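Long-range contacts in FAA hydrolase family protein (Pseudomonas aeruginosa, PDB 6J5Y), which probably hydrolyses fumarylpyruvate to fumarate and pyruvate at a metal-dependent active site, here holding manganese and pyruvate: residues 79-87 against 159-169; 98-108 against 179-187. All coordinates share one frame; numbering follows the deposited sequence.

Interaction 1: residues 79-87 against 159-169; sequences YHYEIELVA and ISLQVDGEDRQ. With MN (manganese (II) ion), chain C; PYR (pyruvic acid), chain B.
Tyr81, Ile83 and Ile159 hold most of the surface buried where strand 79-89 meets the hairpin 159-169. Leu161 CD2 lies over one face of the Tyr81 ring, 4.0 Å from its centroid and 22° off the normal, a CH-pi contact. At the ring edge, in plane, sits Gln169 OE1, and Val163 CG2 approaches CE2 obliquely. The phenol reaches the hairpin because chi1 of 58° places CG between the backbone N and the carbonyl carbon. Its OH lies over one face of the Arg168 guanidinium, displaced toward the rim, at an angle too poor for a hydrogen bond; its polar partner is Gly206 O.

The Ile83 and Ile159 side chains run alongside each other in opposite senses, Ile83 CG2 3.7 Å from Ile159 CG1, and Ile83 CB packs against Leu161 CD1. The single hydrogen bond across the segments runs from Ile83 N to Gln169 OE1 (3.0 Å, 170° at the hydrogen), in the carbonyl plane on a lone pair. Leu161 O accepts from both Arg168 N and Gln169 N, a classic beta bulge, and Gln169 NE2 is held by Thr203.

On the strand's other side Glu82 OE1 and Glu84 OE2 bind manganese at 2.2 and 2.0 Å respectively, with Asp113, pyruvate and a water. Glu82 OE2 pairs with Arg117 in a salt bridge; Glu84 OE1 accepts from Gly202 N and that water. The Gln169 amide grips the backbone between two metal ligands, so the hairpin probably helps position them.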
loop_
_atom_site.group_PDB
_atom_site.type_symbol
_atom_site.label_atom_id
_atom_site.label_comp_id
_atom_site.label_asym_id
_atom_site.label_seq_id
_atom_site.Cartn_x
_atom_site.Cartn_y
_atom_site.Cartn_z
ATOM N N TYR A 79 10.293 6.668 -11.478
ATOM C CA TYR A 79 9.258 6.825 -10.430
ATOM C C TYR A 79 8.125 5.865 -10.789
ATOM O O TYR A 79 7.397 6.152 -11.772
ATOM C CB TYR A 79 8.881 8.301 -10.319
ATOM C CG TYR A 79 7.743 8.665 -9.392
ATOM C CD1 TYR A 79 7.737 8.276 -8.064
ATOM C CD2 TYR A 79 6.702 9.474 -9.829
ATOM C CE1 TYR A 79 6.700 8.630 -7.216
ATOM C CE2 TYR A 79 5.675 9.864 -8.986
ATOM C CZ TYR A 79 5.687 9.452 -7.665
ATOM O OH TYR A 79 4.663 9.795 -6.831
ATOM N N HIS A 80 7.952 4.806 -9.984
ATOM C CA HIS A 80 7.021 3.682 -10.243
ATOM C C HIS A 80 5.732 3.779 -9.428
ATOM O O HIS A 80 5.769 4.076 -8.213
ATOM C CB HIS A 80 7.681 2.328 -10.012
ATOM C CG HIS A 80 8.544 1.903 -11.151
ATOM N ND1 HIS A 80 8.623 0.583 -11.560
ATOM C CD2 HIS A 80 9.328 2.614 -11.986
ATOM C CE1 HIS A 80 9.461 0.489 -12.587
ATOM N NE2 HIS A 80 9.890 1.723 -12.880
ATOM N N TYR A 81 4.621 3.505 -10.109
ATOM C CA TYR A 81 3.315 3.185 -9.489
ATOM C C TYR A 81 3.361 1.715 -9.074
ATOM O O TYR A 81 4.126 0.945 -9.701
ATOM C CB TYR A 81 2.159 3.418 -10.461
ATOM C CG TYR A 81 2.275 2.614 -11.729
ATOM C CD1 TYR A 81 1.893 1.282 -11.769
ATOM C CD2 TYR A 81 2.830 3.165 -12.867
ATOM C CE1 TYR A 81 2.047 0.524 -12.916
ATOM C CE2 TYR A 81 2.946 2.427 -14.037
ATOM C CZ TYR A 81 2.556 1.102 -14.063
ATOM O OH TYR A 81 2.695 0.362 -15.204
ATOM N N GLU A 82 2.607 1.374 -8.025
ATOM C CA GLU A 82 2.307 -0.022 -7.607
ATOM C C GLU A 82 0.929 -0.054 -6.942
ATOM O O GLU A 82 0.853 0.461 -5.792
ATOM C CB GLU A 82 3.317 -0.502 -6.560
ATOM C CG GLU A 82 4.768 -0.577 -7.006
ATOM C CD GLU A 82 5.687 -1.275 -6.010
ATOM O OE1 GLU A 82 5.218 -1.637 -4.935
ATOM O OE2 GLU A 82 6.881 -1.418 -6.295
ATOM N N ILE A 83 -0.115 -0.626 -7.576
ATOM C CA ILE A 83 -1.473 -0.697 -6.951
ATOM C C ILE A 83 -1.457 -1.807 -5.894
ATOM O O ILE A 83 -0.797 -2.844 -6.134
ATOM C CB ILE A 83 -2.585 -0.877 -8.005
ATOM C CG1 ILE A 83 -3.953 -0.491 -7.454
ATOM C CG2 ILE A 83 -2.597 -2.276 -8.585
ATOM C CD1 ILE A 83 -4.057 0.958 -7.033
ATOM N N GLU A 84 -2.125 -1.604 -4.751
ATOM C CA GLU A 84 -2.077 -2.584 -3.633
ATOM C C GLU A 84 -3.388 -2.526 -2.839
ATOM O O GLU A 84 -3.919 -1.398 -2.639
ATOM C CB GLU A 84 -0.878 -2.309 -2.710
ATOM C CG GLU A 84 0.443 -2.110 -3.425
ATOM C CD GLU A 84 1.706 -2.479 -2.653
ATOM O OE1 GLU A 84 1.605 -2.908 -1.459
ATOM O OE2 GLU A 84 2.795 -2.360 -3.256
ATOM N N LEU A 85 -3.875 -3.696 -2.419
ATOM C CA LEU A 85 -4.876 -3.816 -1.330
ATOM C C LEU A 85 -4.220 -3.419 -0.005
ATOM O O LEU A 85 -3.158 -3.980 0.345
ATOM C CB LEU A 85 -5.439 -5.235 -1.267
ATOM C CG LEU A 85 -6.382 -5.530 -0.098
ATOM C CD1 LEU A 85 -7.718 -4.844 -0.277
ATOM C CD2 LEU A 85 -6.572 -7.026 0.061
ATOM N N VAL A 86 -4.866 -2.489 0.693
ATOM C CA VAL A 86 -4.465 -2.043 2.040
ATOM C C VAL A 86 -5.489 -2.593 3.006
ATOM O O VAL A 86 -6.716 -2.390 2.791
ATOM C CB VAL A 86 -4.322 -0.514 2.176
ATOM C CG1 VAL A 86 -3.795 -0.149 3.554
ATOM C CG2 VAL A 86 -3.427 0.084 1.101
ATOM N N ALA A 87 -4.978 -3.249 4.036
ATOM C CA ALA A 87 -5.725 -3.708 5.219
ATOM C C ALA A 87 -5.411 -2.768 6.382
ATOM O O ALA A 87 -4.202 -2.545 6.646
ATOM C CB ALA A 87 -5.344 -5.126 5.531
ATOM N N ILE A 159 -8.062 -6.425 -8.957
ATOM C CA ILE A 159 -7.172 -5.278 -8.623
ATOM C C ILE A 159 -6.527 -4.826 -9.934
ATOM O O ILE A 159 -5.973 -5.679 -10.699
ATOM C CB ILE A 159 -6.145 -5.662 -7.546
ATOM C CG1 ILE A 159 -5.195 -4.506 -7.198
ATOM C CG2 ILE A 159 -5.394 -6.934 -7.938
ATOM C CD1 ILE A 159 -4.478 -4.678 -5.878
ATOM N N SER A 160 -6.616 -3.536 -10.215
ATOM C CA SER A 160 -6.269 -2.976 -11.540
ATOM C C SER A 160 -5.688 -1.570 -11.383
ATOM O O SER A 160 -6.104 -0.822 -10.445
ATOM C CB SER A 160 -7.477 -2.976 -12.416
ATOM O OG SER A 160 -8.373 -1.963 -11.974
ATOM N N LEU A 161 -4.770 -1.225 -12.279
ATOM C CA LEU A 161 -4.174 0.125 -12.367
ATOM C C LEU A 161 -4.112 0.497 -13.837
ATOM O O LEU A 161 -3.530 -0.289 -14.636
ATOM C CB LEU A 161 -2.771 0.151 -11.765
ATOM C CG LEU A 161 -2.171 1.549 -11.619
ATOM C CD1 LEU A 161 -1.153 1.565 -10.504
ATOM C CD2 LEU A 161 -1.526 2.029 -12.901
ATOM N N GLN A 162 -4.685 1.643 -14.179
ATOM C CA GLN A 162 -4.555 2.162 -15.552
ATOM C C GLN A 162 -3.800 3.481 -15.485
ATOM O O GLN A 162 -3.882 4.201 -14.452
ATOM C CB GLN A 162 -5.913 2.203 -16.249
ATOM C CG GLN A 162 -6.945 3.080 -15.569
ATOM C CD GLN A 162 -8.090 3.374 -16.503
ATOM O OE1 GLN A 162 -8.272 4.507 -16.946
ATOM N NE2 GLN A 162 -8.838 2.331 -16.834
ATOM N N VAL A 163 -2.996 3.734 -16.519
ATOM C CA VAL A 163 -2.313 5.034 -16.695
ATOM C C VAL A 163 -2.797 5.599 -18.024
ATOM O O VAL A 163 -2.600 4.915 -19.063
ATOM C CB VAL A 163 -0.780 4.903 -16.641
ATOM C CG1 VAL A 163 -0.111 6.223 -16.970
ATOM C CG2 VAL A 163 -0.311 4.372 -15.284
ATOM N N ASP A 164 -3.389 6.792 -17.979
ATOM C CA ASP A 164 -3.857 7.532 -19.178
ATOM C C ASP A 164 -4.749 6.608 -20.005
ATOM O O ASP A 164 -4.565 6.574 -21.228
ATOM C CB ASP A 164 -2.663 8.039 -19.983
ATOM C CG ASP A 164 -1.884 9.142 -19.283
ATOM O OD1 ASP A 164 -2.479 9.842 -18.435
ATOM O OD2 ASP A 164 -0.701 9.308 -19.604
ATOM N N GLY A 165 -5.627 5.844 -19.342
ATOM C CA GLY A 165 -6.679 5.022 -19.979
ATOM C C GLY A 165 -6.199 3.629 -20.366
ATOM O O GLY A 165 -7.051 2.835 -20.849
ATOM N N GLU A 166 -4.904 3.335 -20.168
ATOM C CA GLU A 166 -4.223 2.081 -20.604
ATOM C C GLU A 166 -4.062 1.180 -19.378
ATOM O O GLU A 166 -3.465 1.640 -18.395
ATOM C CB GLU A 166 -2.835 2.353 -21.198
ATOM C CG GLU A 166 -2.830 3.231 -22.441
ATOM C CD GLU A 166 -3.024 2.545 -23.789
ATOM O OE1 GLU A 166 -2.698 1.333 -23.898
ATOM O OE2 GLU A 166 -3.488 3.232 -24.748
ATOM N N ASP A 167 -4.575 -0.041 -19.420
ATOM C CA ASP A 167 -4.383 -1.006 -18.311
ATOM C C ASP A 167 -2.887 -1.288 -18.212
ATOM O O ASP A 167 -2.229 -1.421 -19.261
ATOM C CB ASP A 167 -5.221 -2.274 -18.489
ATOM C CG ASP A 167 -6.694 -1.991 -18.282
ATOM O OD1 ASP A 167 -7.013 -1.231 -17.335
ATOM O OD2 ASP A 167 -7.512 -2.510 -19.078
ATOM N N ARG A 168 -2.376 -1.295 -16.990
ATOM C CA ARG A 168 -0.952 -1.562 -16.686
ATOM C C ARG A 168 -0.898 -2.749 -15.722
ATOM O O ARG A 168 -0.076 -3.646 -15.942
ATOM C CB ARG A 168 -0.311 -0.263 -16.192
ATOM C CG ARG A 168 -0.515 0.923 -17.128
ATOM C CD ARG A 168 0.139 0.816 -18.501
ATOM N NE ARG A 168 1.572 0.679 -18.342
ATOM C CZ ARG A 168 2.429 1.692 -18.237
ATOM N NH1 ARG A 168 3.712 1.443 -18.057
ATOM N NH2 ARG A 168 2.033 2.942 -18.391
ATOM N N GLN A 169 -1.789 -2.787 -14.728
ATOM C CA GLN A 169 -1.900 -3.925 -13.779
ATOM C C GLN A 169 -3.348 -4.402 -13.717
ATOM O O GLN A 169 -4.260 -3.571 -13.617
ATOM C CB GLN A 169 -1.411 -3.532 -12.384
ATOM C CG GLN A 169 -0.036 -2.903 -12.403
ATOM C CD GLN A 169 0.434 -2.600 -11.005
ATOM O OE1 GLN A 169 0.069 -1.570 -10.426
ATOM N NE2 GLN A 169 1.220 -3.511 -10.447
HETATM MN MN MN C . 4.733 -2.479 -2.996
HETATM C C PYR B . 6.110 -4.941 -3.886
HETATM O O PYR B . 4.962 -4.478 -3.719
HETATM O OXT PYR B . 6.305 -6.065 -4.403
HETATM C CA PYR B . 7.102 -4.215 -3.435
HETATM O O3 PYR B . 6.823 -3.166 -2.841
HETATM C CB PYR B . 8.556 -4.568 -3.551
HETATM O O HOH W 1 4.354 -3.170 -0.981
#

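Interaction 2: residues 98-108 against 179-187; sequences LEQAEEHVWGY and SVAETVSYL
The Tyr108 ring meets Val180 CG2 at its edge, near the ring plane, 4.1 Å from CE2, while Val105 CG1 of its own strand lies over one face. Its hydroxyl is hydrogen-bonded to His153. The Tyr186 ring has Glu182 O, one helical turn earlier, over one face, displaced toward the rim, and Leu98 CD2 reaches its CE1 obliquely.

Between these two rings the helix 180-187 is met by small and branched aliphatic groups. Ala101 and Ala181 give the nearest backbone approach, their CA atoms 5.0 Å apart, and Ala101 CB comes within 3.2 Å of Ala181 O. Val184 spreads its two methyls over different neighbours: CG1, anti to the backbone N (chi1 166°), lies beside Ala101, and CG2 faces Val105 CG2. That same Val105 methyl also touches Val180 CG1 at 3.9 Å, so one methyl bridges successive turns of the helix. At the other end Leu98 is a knob in the hole formed by Ala181, Glu182, Ser185 and Tyr186. Its CD2 lies only 3.4 Å from Ser185 CB, tighter than usual, and Ser185 OG is hydrogen-bonded to Ile96 O.

The helix start is secured within its own segment by a capping box: Ser179 OG accepts from Glu182 N at 173°, and Glu182 OE1 receives Ser179 N and OG from opposite faces of its carboxylate plane. No direct hydrogen bond joins the segments. A water accepts from Ala181 N (3.0 Å) and donates weakly to Glu102 OE1, while Glu102 OE2 forms a salt bridge with Arg155. The chemistry implies a mainly apolar junction of helix 180-190 with helix 98-101 and the start of strand 105-116, bridged by one water, in which Glu102, Ser185 and Tyr108 find their strongest polar partners in Arg155, Ile96 and His153.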
loop_
_atom_site.group_PDB
_atom_site.type_symbol
_atom_site.label_atom_id
_atom_site.label_comp_id
_atom_site.label_asym_id
_atom_site.label_seq_id
_atom_site.Cartn_x
_atom_site.Cartn_y
_atom_site.Cartn_z
ATOM N N LEU A 98 -3.437 -17.764 12.530
ATOM C CA LEU A 98 -3.999 -17.602 11.156
ATOM C C LEU A 98 -5.525 -17.575 11.210
ATOM O O LEU A 98 -6.120 -16.762 10.506
ATOM C CB LEU A 98 -3.532 -18.739 10.243
ATOM C CG LEU A 98 -2.020 -18.848 10.041
ATOM C CD1 LEU A 98 -1.691 -20.083 9.213
ATOM C CD2 LEU A 98 -1.471 -17.602 9.355
ATOM N N GLU A 99 -6.130 -18.400 12.056
ATOM C CA GLU A 99 -7.610 -18.570 12.132
ATOM C C GLU A 99 -8.319 -17.298 12.624
ATOM O O GLU A 99 -9.496 -17.140 12.308
ATOM C CB GLU A 99 -7.942 -19.762 13.024
ATOM C CG GLU A 99 -7.470 -21.092 12.444
ATOM C CD GLU A 99 -6.045 -21.454 12.780
ATOM O OE1 GLU A 99 -5.469 -20.734 13.592
ATOM O OE2 GLU A 99 -5.513 -22.469 12.233
ATOM N N GLN A 100 -7.678 -16.420 13.389
ATOM C CA GLN A 100 -8.354 -15.182 13.887
ATOM C C GLN A 100 -7.722 -13.921 13.268
ATOM O O GLN A 100 -8.150 -12.816 13.650
ATOM C CB GLN A 100 -8.308 -15.107 15.417
ATOM C CG GLN A 100 -6.900 -15.071 15.997
ATOM C CD GLN A 100 -6.852 -14.519 17.400
ATOM O OE1 GLN A 100 -6.867 -15.261 18.398
ATOM N NE2 GLN A 100 -6.777 -13.200 17.491
ATOM N N ALA A 101 -6.748 -14.060 12.364
ATOM C CA ALA A 101 -5.892 -12.946 11.881
ATOM C C ALA A 101 -6.742 -11.869 11.195
ATOM O O ALA A 101 -6.601 -10.689 11.513
ATOM C CB ALA A 101 -4.843 -13.487 10.956
ATOM N N GLU A 102 -7.617 -12.262 10.279
ATOM C CA GLU A 102 -8.485 -11.312 9.535
ATOM C C GLU A 102 -9.437 -10.597 10.483
ATOM O O GLU A 102 -9.869 -9.492 10.137
ATOM C CB GLU A 102 -9.303 -12.030 8.479
ATOM C CG GLU A 102 -8.551 -12.163 7.184
ATOM C CD GLU A 102 -9.142 -13.220 6.284
ATOM O OE1 GLU A 102 -9.240 -12.959 5.089
ATOM O OE2 GLU A 102 -9.503 -14.303 6.804
ATOM N N GLU A 103 -9.734 -11.184 11.645
ATOM C CA GLU A 103 -10.597 -10.540 12.661
ATOM C C GLU A 103 -9.906 -9.271 13.188
ATOM O O GLU A 103 -10.626 -8.376 13.716
ATOM C CB GLU A 103 -10.929 -11.492 13.807
ATOM C CG GLU A 103 -12.019 -10.961 14.719
ATOM C CD GLU A 103 -11.571 -10.568 16.117
ATOM O OE1 GLU A 103 -11.264 -11.481 16.918
ATOM O OE2 GLU A 103 -11.555 -9.354 16.417
ATOM N N HIS A 104 -8.583 -9.143 13.024
ATOM C CA HIS A 104 -7.832 -7.935 13.483
ATOM C C HIS A 104 -7.951 -6.805 12.454
ATOM O O HIS A 104 -7.549 -5.673 12.777
ATOM C CB HIS A 104 -6.368 -8.290 13.792
ATOM C CG HIS A 104 -6.286 -9.156 15.004
ATOM N ND1 HIS A 104 -5.742 -8.720 16.205
ATOM C CD2 HIS A 104 -6.774 -10.402 15.226
ATOM C CE1 HIS A 104 -5.856 -9.687 17.107
ATOM N NE2 HIS A 104 -6.499 -10.730 16.532
ATOM N N VAL A 105 -8.473 -7.095 11.262
ATOM C CA VAL A 105 -8.543 -6.108 10.149
ATOM C C VAL A 105 -9.891 -5.408 10.232
ATOM O O VAL A 105 -10.907 -6.051 9.929
ATOM C CB VAL A 105 -8.314 -6.764 8.784
ATOM C CG1 VAL A 105 -8.461 -5.768 7.652
ATOM C CG2 VAL A 105 -6.954 -7.442 8.718
ATOM N N TRP A 106 -9.868 -4.127 10.586
ATOM C CA TRP A 106 -11.068 -3.264 10.693
ATOM C C TRP A 106 -11.636 -2.926 9.307
ATOM O O TRP A 106 -12.856 -2.605 9.226
ATOM C CB TRP A 106 -10.730 -1.978 11.438
ATOM C CG TRP A 106 -11.972 -1.265 11.852
ATOM C CD1 TRP A 106 -12.704 -1.498 12.972
ATOM C CD2 TRP A 106 -12.654 -0.226 11.128
ATOM N NE1 TRP A 106 -13.793 -0.669 13.005
ATOM C CE2 TRP A 106 -13.796 0.113 11.881
ATOM C CE3 TRP A 106 -12.422 0.443 9.928
ATOM C CZ2 TRP A 106 -14.689 1.100 11.475
ATOM C CZ3 TRP A 106 -13.305 1.421 9.527
ATOM C CH2 TRP A 106 -14.418 1.750 10.298
ATOM N N GLY A 107 -10.800 -2.874 8.270
ATOM C CA GLY A 107 -11.238 -2.358 6.958
ATOM C C GLY A 107 -10.171 -2.464 5.890
ATOM O O GLY A 107 -9.048 -2.937 6.208
ATOM N N TYR A 108 -10.520 -2.058 4.666
ATOM C CA TYR A 108 -9.707 -2.225 3.432
ATOM C C TYR A 108 -9.808 -0.947 2.590
ATOM O O TYR A 108 -10.800 -0.196 2.707
ATOM C CB TYR A 108 -10.154 -3.465 2.650
ATOM C CG TYR A 108 -10.065 -4.770 3.393
ATOM C CD1 TYR A 108 -11.086 -5.178 4.238
ATOM C CD2 TYR A 108 -8.984 -5.633 3.230
ATOM C CE1 TYR A 108 -11.034 -6.375 4.924
ATOM C CE2 TYR A 108 -8.916 -6.834 3.923
ATOM C CZ TYR A 108 -9.948 -7.218 4.764
ATOM O OH TYR A 108 -9.895 -8.386 5.496
ATOM N N SER A 179 -1.676 -14.366 1.914
ATOM C CA SER A 179 -3.025 -13.760 2.041
ATOM C C SER A 179 -3.006 -12.675 3.124
ATOM O O SER A 179 -2.051 -12.631 3.923
ATOM C CB SER A 179 -4.028 -14.839 2.385
ATOM O OG SER A 179 -3.762 -15.369 3.689
ATOM N N VAL A 180 -4.065 -11.878 3.220
ATOM C CA VAL A 180 -4.213 -10.878 4.305
ATOM C C VAL A 180 -3.951 -11.576 5.643
ATOM O O VAL A 180 -3.191 -11.021 6.475
ATOM C CB VAL A 180 -5.592 -10.193 4.262
ATOM C CG1 VAL A 180 -5.827 -9.385 5.531
ATOM C CG2 VAL A 180 -5.729 -9.311 3.027
ATOM N N ALA A 181 -4.580 -12.729 5.867
ATOM C CA ALA A 181 -4.537 -13.482 7.142
ATOM C C ALA A 181 -3.104 -13.899 7.465
ATOM O O ALA A 181 -2.681 -13.728 8.589
ATOM C CB ALA A 181 -5.442 -14.697 7.055
ATOM N N GLU A 182 -2.410 -14.476 6.495
ATOM C CA GLU A 182 -0.981 -14.839 6.612
ATOM C C GLU A 182 -0.109 -13.601 6.894
ATOM O O GLU A 182 0.813 -13.711 7.741
ATOM C CB GLU A 182 -0.552 -15.508 5.317
ATOM C CG GLU A 182 -0.978 -16.955 5.216
ATOM C CD GLU A 182 -0.919 -17.475 3.795
ATOM O OE1 GLU A 182 -1.486 -16.816 2.915
ATOM O OE2 GLU A 182 -0.290 -18.510 3.572
ATOM N N THR A 183 -0.311 -12.494 6.170
ATOM C CA THR A 183 0.553 -11.283 6.304
ATOM C C THR A 183 0.369 -10.723 7.718
ATOM O O THR A 183 1.355 -10.309 8.337
ATOM C CB THR A 183 0.313 -10.242 5.193
ATOM O OG1 THR A 183 -0.998 -9.694 5.294
ATOM C CG2 THR A 183 0.494 -10.794 3.801
ATOM N N VAL A 184 -0.863 -10.680 8.225
ATOM C CA VAL A 184 -1.135 -10.179 9.603
ATOM C C VAL A 184 -0.471 -11.106 10.632
ATOM O O VAL A 184 0.216 -10.589 11.503
ATOM C CB VAL A 184 -2.647 -10.030 9.830
ATOM C CG1 VAL A 184 -3.016 -9.866 11.291
ATOM C CG2 VAL A 184 -3.201 -8.903 8.974
ATOM N N SER A 185 -0.671 -12.425 10.541
ATOM C CA SER A 185 -0.004 -13.418 11.418
ATOM C C SER A 185 1.501 -13.205 11.355
ATOM O O SER A 185 2.111 -13.068 12.418
ATOM C CB SER A 185 -0.333 -14.857 11.070
ATOM O OG SER A 185 -1.633 -15.158 11.511
ATOM N N TYR A 186 2.086 -13.167 10.163
ATOM C CA TYR A 186 3.574 -13.198 10.061
ATOM C C TYR A 186 4.159 -11.856 10.524
ATOM O O TYR A 186 5.129 -11.854 11.277
ATOM C CB TYR A 186 4.028 -13.684 8.687
ATOM C CG TYR A 186 3.530 -15.061 8.327
ATOM C CD1 TYR A 186 3.086 -15.950 9.297
ATOM C CD2 TYR A 186 3.502 -15.488 7.015
ATOM C CE1 TYR A 186 2.632 -17.216 8.970
ATOM C CE2 TYR A 186 3.068 -16.759 6.668
ATOM C CZ TYR A 186 2.608 -17.619 7.647
ATOM O OH TYR A 186 2.136 -18.858 7.318
ATOM N N LEU A 187 3.574 -10.736 10.123
ATOM C CA LEU A 187 3.973 -9.389 10.619
ATOM C C LEU A 187 3.981 -9.398 12.149
ATOM O O LEU A 187 4.944 -8.862 12.767
ATOM C CB LEU A 187 2.965 -8.386 10.053
ATOM C CG LEU A 187 3.401 -6.961 9.744
ATOM C CD1 LEU A 187 4.757 -6.855 9.039
ATOM C CD2 LEU A 187 2.302 -6.312 8.911
HETATM O O HOH W 2 -6.826 -13.788 4.157
#

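The centres of interactions 1 and 2 lie about 23 Å apart, both within the C-terminal FAA hydrolase region. Along the chain their segments alternate: strand 79-89 leads to helix 98-101, and strand 166-172 to helix 180-190, so the two connections cross. The common element is the mixed sheet in which strands 79-89 and 105-116 are antiparallel neighbours. Direct packing joins the contacts, with Leu85 CD2 lying 3.8 Å from Val180 CG2 and Ala87 CB 3.8 Å from Val105 CG1. Strand 79-89 therefore carries two metal ligands beside the five-stranded sheet's hairpin at interaction 1 and runs on to pack against strand 105-116 and helix 180-190, where the Val180 side chain is about 14 Å from the manganese.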